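Protein osa (Shigella flexneri, PDB 4O7K) acts as a plasmid fertility inhibition factor of the ParB/Srx superfamily and suppresses the oncogenicity of Agrobacterium tumefaciens. Local coordinates at residues Asp96-Asp100 with Arg101-Ser105. The protein carries 1 engineered substitution. Sequence-based numbering, arbitrary orientation.
Sequences DMPKD and RKYPS. With PO4 (phosphate ion), chain B.
Pro98 lies over one face of the Tyr103 ring in a CH-pi contact: its CA sits 3.5 Å from the ring centroid, nearly on the ring normal. The broad aromatic face suits the polarised CA-H of a proline, whose rigid ring fits the 3-10 turn. The puckered pyrrolidine runs alongside the phenol, Pro98 CB reaching Tyr103 CE1 at 3.8 Å. The first torsion of Tyr103, with CG opposite the backbone N (chi1 -167°), lays the ring back against the 3-10 turn. Met97 adds a looser apolar touch through CB, while its long, flexible chain leads off to Met144 of helix 140-148. Tyr103 is buried, and its ring also meets Trp145 of that helix.

Two hydrogen bonds link the residues on either side of the Asp100-Arg101 junction. Asp100 OD1 accepts from Lys102 N at 2.9 Å, on the anti side of the carboxylate and 30° out of its plane; the short aspartate side chain is well suited to this capping role. Tyr103 N donates to Asp100 O at 3.2 Å and closes a type I beta turn from Asp100 to Tyr103.

Lys102, long and cationic, bends away, and its NZ donates to O2 of a phosphate ion at 2.8 Å; the ion, probably from the crystallisation liquor, is also hydrogen-bonded by Thr141 and Arg142.

The whole is an Asx turn at Asp100 combined with a type I beta turn, leading from the 3-10 segment into helix 103-112.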
loop_
_atom_site.group_PDB
_atom_site.type_symbol
_atom_site.label_atom_id
_atom_site.label_comp_id
_atom_site.label_asym_id
_atom_site.label_seq_id
_atom_site.Cartn_x
_atom_site.Cartn_y
_atom_site.Cartn_z
ATOM N N ASP A 96 -4.683 -6.965 14.232
ATOM C CA ASP A 96 -5.540 -5.992 14.890
ATOM C C ASP A 96 -6.123 -4.981 13.919
ATOM O O ASP A 96 -6.973 -4.169 14.290
ATOM C CB ASP A 96 -4.767 -5.259 15.987
ATOM C CG ASP A 96 -4.329 -6.183 17.098
ATOM O OD1 ASP A 96 -5.113 -7.084 17.461
ATOM O OD2 ASP A 96 -3.201 -6.015 17.602
ATOM N N MET A 97 -5.664 -5.021 12.674
ATOM C CA MET A 97 -6.149 -4.060 11.695
ATOM C C MET A 97 -7.674 -4.088 11.520
ATOM O O MET A 97 -8.279 -3.027 11.398
ATOM C CB MET A 97 -5.453 -4.275 10.349
ATOM C CG MET A 97 -4.031 -3.738 10.323
ATOM S SD MET A 97 -3.179 -4.147 8.792
ATOM C CE MET A 97 -1.519 -3.571 9.158
ATOM N N PRO A 98 -8.309 -5.284 11.528
ATOM C CA PRO A 98 -9.763 -5.205 11.322
ATOM C C PRO A 98 -10.516 -4.545 12.471
ATOM O O PRO A 98 -11.688 -4.219 12.301
ATOM C CB PRO A 98 -10.179 -6.677 11.171
ATOM C CG PRO A 98 -8.955 -7.360 10.661
ATOM C CD PRO A 98 -7.823 -6.671 11.400
ATOM N N LYS A 99 -9.852 -4.317 13.606
ATOM C CA LYS A 99 -10.499 -3.663 14.744
ATOM C C LYS A 99 -10.593 -2.158 14.558
ATOM O O LYS A 99 -11.319 -1.487 15.292
ATOM C CB LYS A 99 -9.760 -3.968 16.053
ATOM C CG LYS A 99 -9.805 -5.427 16.462
ATOM C CD LYS A 99 -8.739 -5.754 17.503
ATOM C CE LYS A 99 -8.290 -7.214 17.390
ATOM N NZ LYS A 99 -9.095 -8.151 18.223
ATOM N N ASP A 100 -9.850 -1.627 13.589
ATOM C CA ASP A 100 -9.842 -0.188 13.330
ATOM C C ASP A 100 -11.264 0.279 13.031
ATOM O O ASP A 100 -12.035 -0.448 12.405
ATOM C CB ASP A 100 -8.900 0.146 12.169
ATOM C CG ASP A 100 -8.805 1.629 11.896
ATOM O OD1 ASP A 100 -9.687 2.169 11.197
ATOM O OD2 ASP A 100 -7.824 2.254 12.352
ATOM N N ARG A 101 -11.618 1.478 13.484
ATOM C CA ARG A 101 -13.013 1.914 13.425
ATOM C C ARG A 101 -13.514 2.127 11.997
ATOM O O ARG A 101 -14.710 1.989 11.737
ATOM C CB ARG A 101 -13.213 3.198 14.241
ATOM C CG ARG A 101 -12.596 4.440 13.623
ATOM C CD ARG A 101 -13.635 5.534 13.383
ATOM N NE ARG A 101 -13.014 6.795 12.974
ATOM C CZ ARG A 101 -13.536 7.639 12.087
ATOM N NH1 ARG A 101 -12.895 8.759 11.777
ATOM N NH2 ARG A 101 -14.697 7.367 11.506
ATOM N N LYS A 102 -12.616 2.439 11.081
ATOM C CA LYS A 102 -12.984 2.659 9.700
ATOM C C LYS A 102 -12.920 1.454 8.815
ATOM O O LYS A 102 -13.221 1.520 7.679
ATOM C CB LYS A 102 -12.127 3.734 9.096
ATOM C CG LYS A 102 -12.189 5.007 9.870
ATOM C CD LYS A 102 -11.188 6.017 9.371
ATOM C CE LYS A 102 -11.677 6.672 8.115
ATOM N NZ LYS A 102 -10.538 6.839 7.190
ATOM N N TYR A 103 -12.496 0.361 9.366
ATOM C CA TYR A 103 -12.224 -0.842 8.582
ATOM C C TYR A 103 -13.489 -1.468 7.968
ATOM O O TYR A 103 -13.444 -1.923 6.818
ATOM C CB TYR A 103 -11.489 -1.872 9.451
ATOM C CG TYR A 103 -10.862 -3.035 8.698
ATOM C CD1 TYR A 103 -11.607 -4.166 8.374
ATOM C CD2 TYR A 103 -9.517 -3.017 8.345
ATOM C CE1 TYR A 103 -11.033 -5.243 7.704
ATOM C CE2 TYR A 103 -8.939 -4.082 7.686
ATOM C CZ TYR A 103 -9.703 -5.197 7.363
ATOM O OH TYR A 103 -9.126 -6.260 6.704
ATOM N N PRO A 104 -14.613 -1.517 8.725
ATOM C CA PRO A 104 -15.815 -2.054 8.068
ATOM C C PRO A 104 -16.241 -1.220 6.861
ATOM O O PRO A 104 -16.681 -1.778 5.858
ATOM C CB PRO A 104 -16.872 -1.998 9.177
ATOM C CG PRO A 104 -16.086 -2.128 10.441
ATOM C CD PRO A 104 -14.827 -1.339 10.177
ATOM N N SER A 105 -16.100 0.098 6.957
ATOM C CA SER A 105 -16.430 0.975 5.843
ATOM C C SER A 105 -15.505 0.710 4.659
ATOM O O SER A 105 -15.938 0.694 3.516
ATOM C CB SER A 105 -16.338 2.441 6.265
ATOM O OG SER A 105 -16.500 3.294 5.149
HETATM P P PO4 B . -9.202 5.474 4.386
HETATM O O1 PO4 B . -9.402 6.822 3.753
HETATM O O2 PO4 B . -8.531 5.642 5.727
HETATM O O3 PO4 B . -10.526 4.769 4.537
HETATM O O4 PO4 B . -8.311 4.609 3.519
#